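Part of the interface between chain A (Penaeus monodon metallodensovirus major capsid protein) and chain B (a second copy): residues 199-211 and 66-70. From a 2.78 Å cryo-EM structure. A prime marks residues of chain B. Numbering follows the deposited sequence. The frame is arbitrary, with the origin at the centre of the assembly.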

# COMPACT_ATOMS: atom_id res chain seq x y z
N ILE A 199 -7.48 105.63 -10.39
CA ILE A 199 -7.49 104.19 -10.22
C ILE A 199 -6.54 103.80 -9.10
O ILE A 199 -5.44 104.35 -8.98
CB ILE A 199 -7.09 103.49 -11.53
CG1 ILE A 199 -7.90 104.00 -12.72
CG2 ILE A 199 -7.25 102.01 -11.41
CD1 ILE A 199 -9.36 103.73 -12.66
N ILE A 200 -6.96 102.86 -8.26
CA ILE A 200 -6.06 102.18 -7.34
C ILE A 200 -5.47 100.98 -8.08
O ILE A 200 -6.23 100.11 -8.51
CB ILE A 200 -6.78 101.73 -6.06
CG1 ILE A 200 -7.35 102.93 -5.31
CG2 ILE A 200 -5.84 100.96 -5.17
CD1 ILE A 200 -6.31 103.90 -4.86
N PRO A 201 -4.15 100.92 -8.26
CA PRO A 201 -3.58 99.91 -9.17
C PRO A 201 -3.94 98.48 -8.79
O PRO A 201 -4.26 97.68 -9.68
CB PRO A 201 -2.08 100.17 -9.06
CG PRO A 201 -1.98 101.59 -8.69
CD PRO A 201 -3.12 101.83 -7.76
N SER A 202 -3.89 98.14 -7.51
CA SER A 202 -4.17 96.78 -7.07
C SER A 202 -5.57 96.32 -7.45
O SER A 202 -5.80 95.11 -7.56
CB SER A 202 -3.99 96.69 -5.56
OG SER A 202 -4.35 95.41 -5.08
N THR A 203 -6.51 97.23 -7.63
CA THR A 203 -7.90 96.83 -7.83
C THR A 203 -8.17 96.37 -9.25
O THR A 203 -9.02 95.51 -9.47
CB THR A 203 -8.83 97.97 -7.46
OG1 THR A 203 -8.55 99.11 -8.28
CG2 THR A 203 -8.64 98.35 -6.01
N ILE A 204 -7.50 96.96 -10.24
CA ILE A 204 -7.72 96.56 -11.62
C ILE A 204 -6.87 95.35 -12.00
O ILE A 204 -7.32 94.50 -12.78
CB ILE A 204 -7.47 97.75 -12.55
CG1 ILE A 204 -6.05 98.28 -12.38
CG2 ILE A 204 -8.46 98.83 -12.24
CD1 ILE A 204 -5.67 99.31 -13.41
N PHE A 205 -5.66 95.25 -11.48
CA PHE A 205 -4.72 94.25 -11.96
C PHE A 205 -5.13 92.85 -11.51
O PHE A 205 -5.60 92.65 -10.39
CB PHE A 205 -3.32 94.59 -11.47
CG PHE A 205 -2.77 95.83 -12.09
CD1 PHE A 205 -3.15 96.21 -13.35
CD2 PHE A 205 -1.93 96.66 -11.38
CE1 PHE A 205 -2.66 97.37 -13.91
CE2 PHE A 205 -1.45 97.82 -11.93
CZ PHE A 205 -1.82 98.17 -13.20
N ASN A 206 -4.97 91.89 -12.41
CA ASN A 206 -5.35 90.51 -12.17
C ASN A 206 -4.64 89.91 -10.96
O ASN A 206 -5.26 89.66 -9.93
CB ASN A 206 -5.05 89.65 -13.40
CG ASN A 206 -5.52 88.24 -13.24
OD1 ASN A 206 -6.55 87.98 -12.62
ND2 ASN A 206 -4.75 87.31 -13.75
N LYS A 207 -3.34 89.68 -11.09
CA LYS A 207 -2.56 89.05 -10.03
C LYS A 207 -1.97 90.13 -9.16
O LYS A 207 -1.18 90.96 -9.63
CB LYS A 207 -1.46 88.16 -10.61
CG LYS A 207 -1.98 86.98 -11.38
CD LYS A 207 -0.85 86.11 -11.87
CE LYS A 207 -0.20 85.38 -10.72
NZ LYS A 207 -1.13 84.40 -10.10
N ASN A 208 -2.35 90.14 -7.89
CA ASN A 208 -1.84 91.10 -6.92
C ASN A 208 -1.37 90.32 -5.72
O ASN A 208 -2.18 89.70 -5.03
CB ASN A 208 -2.92 92.10 -6.52
CG ASN A 208 -3.39 92.93 -7.66
OD1 ASN A 208 -2.73 93.88 -8.07
ND2 ASN A 208 -4.55 92.59 -8.19
N ARG A 209 -0.08 90.33 -5.46
CA ARG A 209 0.48 89.71 -4.26
C ARG A 209 0.67 90.78 -3.21
O ARG A 209 1.32 91.79 -3.46
CB ARG A 209 1.81 89.03 -4.56
CG ARG A 209 1.68 87.81 -5.42
CD ARG A 209 3.02 87.22 -5.76
NE ARG A 209 2.87 86.03 -6.58
CZ ARG A 209 2.67 86.07 -7.89
NH1 ARG A 209 2.59 87.22 -8.52
NH2 ARG A 209 2.54 84.94 -8.57
N TYR A 210 0.09 90.57 -2.03
CA TYR A 210 0.37 91.44 -0.90
C TYR A 210 1.57 90.86 -0.19
O TYR A 210 1.48 89.78 0.40
CB TYR A 210 -0.82 91.58 0.04
CG TYR A 210 -2.05 92.19 -0.56
CD1 TYR A 210 -2.00 92.87 -1.76
CD2 TYR A 210 -3.24 92.22 0.14
CE1 TYR A 210 -3.12 93.45 -2.30
CE2 TYR A 210 -4.36 92.81 -0.38
CZ TYR A 210 -4.30 93.43 -1.60
OH TYR A 210 -5.41 94.02 -2.13
N TRP A 211 2.68 91.56 -0.25
CA TRP A 211 3.96 91.02 0.15
C TRP A 211 4.41 91.73 1.41
O TRP A 211 4.47 92.96 1.44
CB TRP A 211 4.95 91.13 -1.00
CG TRP A 211 6.30 90.57 -0.77
CD1 TRP A 211 6.61 89.29 -0.44
CD2 TRP A 211 7.54 91.21 -1.07
NE1 TRP A 211 7.96 89.12 -0.40
CE2 TRP A 211 8.56 90.28 -0.80
CE3 TRP A 211 7.90 92.48 -1.52
CZ2 TRP A 211 9.90 90.59 -0.95
CZ3 TRP A 211 9.23 92.78 -1.66
CH2 TRP A 211 10.22 91.85 -1.38
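Chain B (66-70) LRNFV

Residues 66-70 of chain B form an extended strand that lies beside the short, weakly bonded helix at about 201-204 and the loop after it, rather than pairing with strand 207-211 of chain A. The two strands run in roughly the same direction, their axes inclined at 31° and 12.0 Å apart at closest approach, a gap bridged by side chains. The backbones come nearest at Thr203 and Arg67′, whose CA atoms are 5.5 Å apart. Strand alternation sends Arg67′ and Phe69′ toward chain A, while Asn68′ between them points away.

Arg67′ suits its place because several carbonyl oxygens of chain A lie within reach of its guanidinium, which carries only donors. The carbonyl of Ser202 receives two hydrogen bonds, from NH2 of Arg67′ to O of Ser202 (2.8 Å) and from NE of Arg67′ to the same O (3.2 Å); the oxygen lies near the guanidinium plane, where the N-H bonds point. O of Phe205 also lies near that plane, 2.7 Å from NH2 of Arg67′, and accepts a very short hydrogen bond of 2.4 Å from ND2 of Asn208. O of Thr203 is 3.1 Å from NH2 of Arg67′, but at a poor angle for a hydrogen bond. ND2 of Asn208 and NH2 of Arg67′, 2.9 Å apart, are both donors and cannot bond each other.

Within chain A, N of Thr203 donates to O of Ile200 (3.0 Å), and OG1 of Thr203 donates to O of Ile200 as well (2.5 Å), which satisfies the threonine hydroxyl as a donor. OG of Ser202 and OH of Tyr210 share a weak hydrogen bond of 3.4 Å.

Phe69′ supplies the apolar part of the contact. CG2 of Ile200 meets its ring edge, 3.6 Å from CE2 of Phe69′, and CZ of Tyr210 lies 4.0 Å from CE1 of Phe69′. A flat aromatic ring can thus fill space between these side chains without demanding a polar partner.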

# COMPACT_ATOMS: atom_id res chain seq x y z
N LEU B 66 -15.52 92.05 -7.94
CA LEU B 66 -15.00 93.39 -7.75
C LEU B 66 -14.17 93.44 -6.48
O LEU B 66 -14.53 92.83 -5.48
CB LEU B 66 -16.12 94.42 -7.68
CG LEU B 66 -16.92 94.67 -8.95
CD1 LEU B 66 -18.09 95.56 -8.64
CD2 LEU B 66 -16.03 95.32 -9.97
N ARG B 67 -13.07 94.17 -6.53
CA ARG B 67 -12.15 94.27 -5.41
C ARG B 67 -11.94 95.72 -5.04
O ARG B 67 -11.93 96.60 -5.90
CB ARG B 67 -10.82 93.60 -5.73
CG ARG B 67 -9.81 93.67 -4.62
CD ARG B 67 -8.60 92.85 -4.96
NE ARG B 67 -7.97 93.27 -6.19
CZ ARG B 67 -8.04 92.58 -7.33
NH1 ARG B 67 -8.71 91.45 -7.36
NH2 ARG B 67 -7.44 93.03 -8.41
N ASN B 68 -11.79 95.96 -3.75
CA ASN B 68 -11.87 97.29 -3.18
C ASN B 68 -11.04 97.32 -1.90
O ASN B 68 -10.95 96.32 -1.19
CB ASN B 68 -13.33 97.62 -2.90
CG ASN B 68 -13.53 99.01 -2.42
OD1 ASN B 68 -12.79 99.91 -2.79
ND2 ASN B 68 -14.51 99.20 -1.56
N PHE B 69 -10.44 98.47 -1.61
CA PHE B 69 -9.86 98.71 -0.30
C PHE B 69 -10.84 99.49 0.54
O PHE B 69 -11.49 100.42 0.06
CB PHE B 69 -8.54 99.47 -0.38
CG PHE B 69 -7.42 98.71 -0.99
CD1 PHE B 69 -6.74 97.76 -0.26
CD2 PHE B 69 -7.01 98.97 -2.27
CE1 PHE B 69 -5.70 97.07 -0.81
CE2 PHE B 69 -5.97 98.28 -2.82
CZ PHE B 69 -5.32 97.33 -2.09
N VAL B 70 -10.94 99.12 1.81
CA VAL B 70 -11.85 99.76 2.75
C VAL B 70 -11.03 100.36 3.88
O VAL B 70 -10.16 99.69 4.44
CB VAL B 70 -12.89 98.76 3.30
CG1 VAL B 70 -13.78 99.44 4.30
CG2 VAL B 70 -13.69 98.17 2.17